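GTN Reductase (Agrobacterium tumefaciens, PDB 4JIQ) binds FMN and probably acts as an Old Yellow Enzyme-type oxidoreductase, consistent with reduction of glyceryl trinitrate (GTN). Local coordinates at residues Gln63-Val68 / Gly102-Thr107; Arg209-Val214 / Glu254-Arg259. All coordinates share one frame; numbering follows the deposited sequence.

Interaction 1: residues Gln63-Val68 / Gly102-Thr107; sequences QGYADV and GRISHT. With 1L5 ([(1E)-1-nitroprop-1-en-2-yl]benzene), chain C.
The phenol ring of Y65 takes the phenyl ring of the bound nitroalkene 1L5 over one face, while its hydroxyl end touches I104 of the other loop. Ligand atom C6 stands 3.7 Å above the tyrosine plane, over its centre, and C7 comes within 3.7 Å of Y65 CE2; the two ring planes are inclined by about 25°, so the phenyl ring approaches with its C6-C7 side foremost. I104 reaches the same ring obliquely: the branch anti to its backbone N, CG2, lies 3.5 Å from Y65 OH, the two side chains running side by side in the same direction. The backbone of I104 forms the centre of an inverse gamma turn. The hydroxyl of Y65 is hydrogen-bonded to that of Y183, which gives the polar end of the ring a partner beyond the two loops.

The one hydrogen bond between the loops runs from S105 OG to Q63 O, 2.8 Å long. With chi1 at -175°, the hydroxyl meets the carbonyl in its plane and on a lone pair, at a C=O...OG angle of 143°. The same S105 OG is also hydrogen-bonded to Q110 NE2, so two partners fix its orientation. Next to this bond, G64 CA approaches I104 O at 3.5 Å in a CA-H...O contact. The amide of Q63 turns back into its own loop: NE2 donates to V68 O at 2.7 Å, with the acceptor close to the amide plane but the donor above the carbonyl plane.

Segments 63-68 and 102-107 follow the neighbouring barrel strands 50-57 and 94-99, and their meeting is characteristic of the active-site end of a TIM barrel, where loops after the strands wall the ligand pocket beside FMN.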
loop_
_atom_site.group_PDB
_atom_site.type_symbol
_atom_site.label_atom_id
_atom_site.label_comp_id
_atom_site.label_asym_id
_atom_site.label_seq_id
_atom_site.Cartn_x
_atom_site.Cartn_y
_atom_site.Cartn_z
ATOM N N GLN A 63 6.518 -6.524 -10.275
ATOM C CA GLN A 63 7.699 -5.863 -9.722
ATOM C C GLN A 63 8.064 -4.611 -10.509
ATOM O O GLN A 63 7.948 -4.578 -11.736
ATOM C CB GLN A 63 8.901 -6.815 -9.696
ATOM C CG GLN A 63 8.941 -7.767 -8.510
ATOM C CD GLN A 63 9.463 -7.112 -7.240
ATOM O OE1 GLN A 63 9.631 -5.892 -7.174
ATOM N NE2 GLN A 63 9.712 -7.925 -6.219
ATOM N N GLY A 64 8.521 -3.584 -9.800
ATOM C CA GLY A 64 8.902 -2.342 -10.437
ATOM C C GLY A 64 10.169 -1.722 -9.883
ATOM O O GLY A 64 10.594 -0.674 -10.356
ATOM N N TYR A 65 10.765 -2.355 -8.875
ATOM C CA TYR A 65 12.011 -1.866 -8.282
ATOM C C TYR A 65 12.908 -3.023 -7.841
ATOM O O TYR A 65 12.436 -4.136 -7.618
ATOM C CB TYR A 65 11.723 -0.942 -7.093
ATOM C CG TYR A 65 10.751 0.176 -7.395
ATOM C CD1 TYR A 65 11.184 1.365 -7.969
ATOM C CD2 TYR A 65 9.397 0.040 -7.111
ATOM C CE1 TYR A 65 10.296 2.387 -8.250
ATOM C CE2 TYR A 65 8.503 1.055 -7.388
ATOM C CZ TYR A 65 8.956 2.227 -7.956
ATOM O OH TYR A 65 8.065 3.237 -8.232
ATOM N N ALA A 66 14.203 -2.751 -7.706
ATOM C CA ALA A 66 15.165 -3.774 -7.298
ATOM C C ALA A 66 15.146 -4.035 -5.789
ATOM O O ALA A 66 14.862 -3.136 -4.995
ATOM C CB ALA A 66 16.569 -3.395 -7.755
ATOM N N ASP A 67 15.451 -5.278 -5.415
ATOM C CA ASP A 67 15.532 -5.713 -4.016
ATOM C C ASP A 67 14.229 -5.581 -3.230
ATOM O O ASP A 67 14.248 -5.331 -2.023
ATOM C CB ASP A 67 16.669 -4.997 -3.280
ATOM C CG ASP A 67 18.036 -5.482 -3.714
ATOM O OD1 ASP A 67 18.102 -6.496 -4.440
ATOM O OD2 ASP A 67 19.044 -4.857 -3.322
ATOM N N VAL A 68 13.105 -5.760 -3.912
ATOM C CA VAL A 68 11.798 -5.701 -3.263
ATOM C C VAL A 68 11.227 -7.104 -3.034
ATOM O O VAL A 68 11.128 -7.896 -3.969
ATOM C CB VAL A 68 10.809 -4.843 -4.083
ATOM C CG1 VAL A 68 9.374 -5.065 -3.624
ATOM C CG2 VAL A 68 11.189 -3.374 -3.986
ATOM N N GLY A 102 2.316 -1.996 -12.585
ATOM C CA GLY A 102 1.802 -1.601 -13.882
ATOM C C GLY A 102 2.894 -1.035 -14.775
ATOM O O GLY A 102 3.931 -1.665 -14.969
ATOM N N ARG A 103 2.667 0.159 -15.313
ATOM C CA ARG A 103 3.620 0.776 -16.235
ATOM C C ARG A 103 4.903 1.263 -15.550
ATOM O O ARG A 103 5.894 1.558 -16.215
ATOM C CB ARG A 103 2.961 1.924 -17.010
ATOM C CG ARG A 103 2.519 3.093 -16.144
ATOM C CD ARG A 103 1.878 4.196 -16.971
ATOM N NE ARG A 103 1.925 5.480 -16.277
ATOM C CZ ARG A 103 1.697 6.657 -16.852
ATOM N NH1 ARG A 103 1.404 6.725 -18.143
ATOM N NH2 ARG A 103 1.771 7.768 -16.133
ATOM N N ILE A 104 4.884 1.340 -14.223
ATOM C CA ILE A 104 6.042 1.822 -13.475
ATOM C C ILE A 104 7.020 0.681 -13.208
ATOM O O ILE A 104 7.065 0.132 -12.109
ATOM C CB ILE A 104 5.623 2.490 -12.146
ATOM C CG1 ILE A 104 4.472 3.467 -12.386
ATOM C CG2 ILE A 104 6.796 3.219 -11.513
ATOM C CD1 ILE A 104 4.804 4.566 -13.371
ATOM N N SER A 105 7.799 0.332 -14.228
ATOM C CA SER A 105 8.738 -0.780 -14.137
ATOM C C SER A 105 9.814 -0.686 -15.215
ATOM O O SER A 105 9.868 0.288 -15.970
ATOM C CB SER A 105 7.992 -2.110 -14.262
ATOM O OG SER A 105 8.862 -3.207 -14.061
ATOM N N HIS A 106 10.665 -1.704 -15.283
ATOM C CA HIS A 106 11.717 -1.769 -16.291
ATOM C C HIS A 106 11.791 -3.173 -16.888
ATOM O O HIS A 106 11.378 -4.144 -16.254
ATOM C CB HIS A 106 13.065 -1.384 -15.679
ATOM C CG HIS A 106 14.137 -1.129 -16.690
ATOM N ND1 HIS A 106 15.023 -2.104 -17.101
ATOM C CD2 HIS A 106 14.467 -0.010 -17.377
ATOM C CE1 HIS A 106 15.850 -1.596 -17.994
ATOM N NE2 HIS A 106 15.534 -0.326 -18.181
ATOM N N THR A 107 12.310 -3.275 -18.108
ATOM C CA THR A 107 12.382 -4.557 -18.806
ATOM C C THR A 107 13.226 -5.602 -18.075
ATOM O O THR A 107 12.910 -6.791 -18.106
ATOM C CB THR A 107 12.907 -4.397 -20.249
ATOM O OG1 THR A 107 14.007 -3.479 -20.264
ATOM C CG2 THR A 107 11.807 -3.878 -21.160
HETATM C C1 1L5 C . 6.846 3.266 -3.418
HETATM C C2 1L5 C . 8.238 3.659 -3.835
HETATM C C3 1L5 C . 8.583 5.007 -3.897
HETATM C C4 1L5 C . 9.864 5.408 -4.280
HETATM C C5 1L5 C . 10.821 4.457 -4.593
HETATM C C6 1L5 C . 10.477 3.112 -4.518
HETATM C C7 1L5 C . 9.199 2.711 -4.138
HETATM C C8 1L5 C . 5.898 4.205 -3.445
HETATM O O1 1L5 C . 4.205 4.881 -2.360
HETATM N N 1L5 C . 4.694 4.040 -3.090
HETATM O O 1L5 C . 3.866 2.982 -3.490
HETATM C C 1L5 C . 6.502 1.870 -2.998
#

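Interaction 2: residues Arg209-Val214 / Glu254-Arg259; sequences RFLLEV and EQLGKR
L212 lays its methyl CD2 over one face of the R259 guanidinium, 3.9 Å above the plane and centred on it, the two side chains crossing at about a right angle. L212 CB adds a second touch, 3.9 Å from R259 NH2. The bend at chi2 (76°) folds the arginine back over the preceding helical turn, where NH1 donates to Q255 O at 3.0 Å with an N-H...O angle of 161°. This oxygen lies at the edge of the guanidinium, near its plane, whereas the donor stands above the carbonyl plane. NH2 forms a salt bridge with D216, further along helix 209-222, and NE is also hydrogen-bonded just beyond the two segments, so all three nitrogens of the flat group are held while its face meets the leucine.

The helices joined here, 209-222 and 245-257, are successive outer helices of the TIM barrel, with strand 227-231 between them in the chain. Deeper in the groove, L256 CD2 meets L212 CD2 at 4.0 Å and L211 CD2 at 4.1 Å. L211 and L256 also both rest on I229 of that strand, which places this apolar side of the contact against the barrel wall. Toward the surface, L212 straddles the stem of Q255, with CD1 and CD2 each 3.7 Å from Q255 CB; beyond CG the bent glutamine carries its amide away from helix 209-222.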
loop_
_atom_site.group_PDB
_atom_site.type_symbol
_atom_site.label_atom_id
_atom_site.label_comp_id
_atom_site.label_asym_id
_atom_site.label_seq_id
_atom_site.Cartn_x
_atom_site.Cartn_y
_atom_site.Cartn_z
ATOM N N ARG A 209 -14.045 -0.715 -12.804
ATOM C CA ARG A 209 -14.327 -2.144 -12.918
ATOM C C ARG A 209 -13.169 -3.038 -12.483
ATOM O O ARG A 209 -13.382 -4.048 -11.807
ATOM C CB ARG A 209 -14.746 -2.496 -14.348
ATOM C CG ARG A 209 -15.200 -3.937 -14.526
ATOM C CD ARG A 209 -15.531 -4.238 -15.983
ATOM N NE ARG A 209 -16.367 -3.199 -16.577
ATOM C CZ ARG A 209 -17.695 -3.180 -16.521
ATOM N NH1 ARG A 209 -18.351 -4.149 -15.896
ATOM N NH2 ARG A 209 -18.370 -2.191 -17.091
ATOM N N PHE A 210 -11.949 -2.672 -12.867
ATOM C CA PHE A 210 -10.786 -3.491 -12.547
ATOM C C PHE A 210 -10.530 -3.561 -11.048
ATOM O O PHE A 210 -10.245 -4.632 -10.516
ATOM C CB PHE A 210 -9.534 -2.987 -13.264
ATOM C CG PHE A 210 -8.310 -3.814 -12.985
ATOM C CD1 PHE A 210 -8.238 -5.131 -13.412
ATOM C CD2 PHE A 210 -7.234 -3.280 -12.296
ATOM C CE1 PHE A 210 -7.118 -5.899 -13.158
ATOM C CE2 PHE A 210 -6.108 -4.044 -12.040
ATOM C CZ PHE A 210 -6.052 -5.356 -12.472
ATOM N N LEU A 211 -10.630 -2.416 -10.379
ATOM C CA LEU A 211 -10.443 -2.341 -8.934
ATOM C C LEU A 211 -11.403 -3.285 -8.212
ATOM O O LEU A 211 -10.999 -4.041 -7.327
ATOM C CB LEU A 211 -10.649 -0.900 -8.451
ATOM C CG LEU A 211 -10.387 -0.537 -6.985
ATOM C CD1 LEU A 211 -10.022 0.930 -6.875
ATOM C CD2 LEU A 211 -11.592 -0.833 -6.098
ATOM N N LEU A 212 -12.674 -3.234 -8.596
ATOM C CA LEU A 212 -13.703 -4.051 -7.964
ATOM C C LEU A 212 -13.530 -5.535 -8.280
ATOM O O LEU A 212 -13.845 -6.392 -7.456
ATOM C CB LEU A 212 -15.094 -3.567 -8.373
ATOM C CG LEU A 212 -15.443 -2.141 -7.943
ATOM C CD1 LEU A 212 -16.795 -1.728 -8.503
ATOM C CD2 LEU A 212 -15.424 -2.018 -6.426
ATOM N N GLU A 213 -13.027 -5.839 -9.470
ATOM C CA GLU A 213 -12.752 -7.225 -9.830
ATOM C C GLU A 213 -11.597 -7.790 -9.009
ATOM O O GLU A 213 -11.614 -8.957 -8.624
ATOM C CB GLU A 213 -12.475 -7.360 -11.330
ATOM C CG GLU A 213 -13.739 -7.336 -12.176
ATOM C CD GLU A 213 -13.463 -7.489 -13.659
ATOM O OE1 GLU A 213 -12.277 -7.494 -14.048
ATOM O OE2 GLU A 213 -14.436 -7.603 -14.436
ATOM N N VAL A 214 -10.601 -6.951 -8.738
ATOM C CA VAL A 214 -9.467 -7.345 -7.909
ATOM C C VAL A 214 -9.918 -7.589 -6.477
ATOM O O VAL A 214 -9.559 -8.595 -5.868
ATOM C CB VAL A 214 -8.353 -6.278 -7.923
ATOM C CG1 VAL A 214 -7.261 -6.632 -6.925
ATOM C CG2 VAL A 214 -7.770 -6.144 -9.318
ATOM N N GLU A 254 -18.609 3.813 -2.597
ATOM C CA GLU A 254 -19.988 3.338 -2.554
ATOM C C GLU A 254 -20.023 1.849 -2.871
ATOM O O GLU A 254 -20.730 1.079 -2.221
ATOM C CB GLU A 254 -20.861 4.105 -3.550
ATOM C CG GLU A 254 -21.329 5.460 -3.048
ATOM C CD GLU A 254 -21.657 6.421 -4.173
ATOM O OE1 GLU A 254 -21.534 6.024 -5.351
ATOM O OE2 GLU A 254 -22.029 7.577 -3.877
ATOM N N GLN A 255 -19.244 1.454 -3.872
ATOM C CA GLN A 255 -19.142 0.055 -4.256
ATOM C C GLN A 255 -18.422 -0.748 -3.181
ATOM O O GLN A 255 -18.769 -1.899 -2.921
ATOM C CB GLN A 255 -18.422 -0.082 -5.597
ATOM C CG GLN A 255 -19.085 0.689 -6.726
ATOM C CD GLN A 255 -20.589 0.482 -6.766
ATOM O OE1 GLN A 255 -21.073 -0.650 -6.771
ATOM N NE2 GLN A 255 -21.336 1.582 -6.785
ATOM N N LEU A 256 -17.425 -0.130 -2.552
ATOM C CA LEU A 256 -16.665 -0.778 -1.488
ATOM C C LEU A 256 -17.479 -0.937 -0.200
ATOM O O LEU A 256 -17.269 -1.882 0.561
ATOM C CB LEU A 256 -15.365 -0.016 -1.212
ATOM C CG LEU A 256 -14.327 -0.007 -2.339
ATOM C CD1 LEU A 256 -13.090 0.784 -1.936
ATOM C CD2 LEU A 256 -13.948 -1.424 -2.746
ATOM N N GLY A 257 -18.412 -0.020 0.034
ATOM C CA GLY A 257 -19.253 -0.066 1.219
ATOM C C GLY A 257 -20.172 -1.275 1.242
ATOM O O GLY A 257 -20.656 -1.680 2.299
ATOM N N LYS A 258 -20.411 -1.847 0.067
ATOM C CA LYS A 258 -21.234 -3.041 -0.066
ATOM C C LYS A 258 -20.407 -4.313 0.108
ATOM O O LYS A 258 -20.961 -5.404 0.233
ATOM C CB LYS A 258 -21.891 -3.086 -1.445
ATOM C CG LYS A 258 -22.478 -1.776 -1.943
ATOM C CD LYS A 258 -23.281 -2.031 -3.210
ATOM C CE LYS A 258 -23.302 -0.828 -4.136
ATOM N NZ LYS A 258 -24.087 0.299 -3.576
ATOM N N ARG A 259 -19.085 -4.167 0.108
ATOM C CA ARG A 259 -18.184 -5.319 0.035
ATOM C C ARG A 259 -17.809 -5.964 1.373
ATOM O O ARG A 259 -17.117 -6.983 1.385
ATOM C CB ARG A 259 -16.903 -4.953 -0.724
ATOM C CG ARG A 259 -16.811 -5.539 -2.125
ATOM C CD ARG A 259 -17.690 -4.788 -3.102
ATOM N NE ARG A 259 -17.609 -5.336 -4.451
ATOM C CZ ARG A 259 -18.198 -4.794 -5.513
ATOM N NH1 ARG A 259 -18.908 -3.682 -5.385
ATOM N NH2 ARG A 259 -18.074 -5.362 -6.706
#

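In the fold
Both interactions belong to one eight-stranded TIM barrel, and both segments of interaction 1 precede those of interaction 2 in the sequence. Their centres lie 26 Å apart, and their nearest atoms, about 8 Å apart, do not touch. Interaction 1 joins the loops that follow strands 50-57 and 94-99, the second and third of the barrel, whereas interaction 2 packs two outer helices flanking the fifth strand, 227-231. Distance to the cofactor separates them too: the Y65 side chain is about 8 Å from FMN, that of L211 about 13 Å. The first contact thus shapes the ligand site, and the second belongs to the helical layer around the barrel.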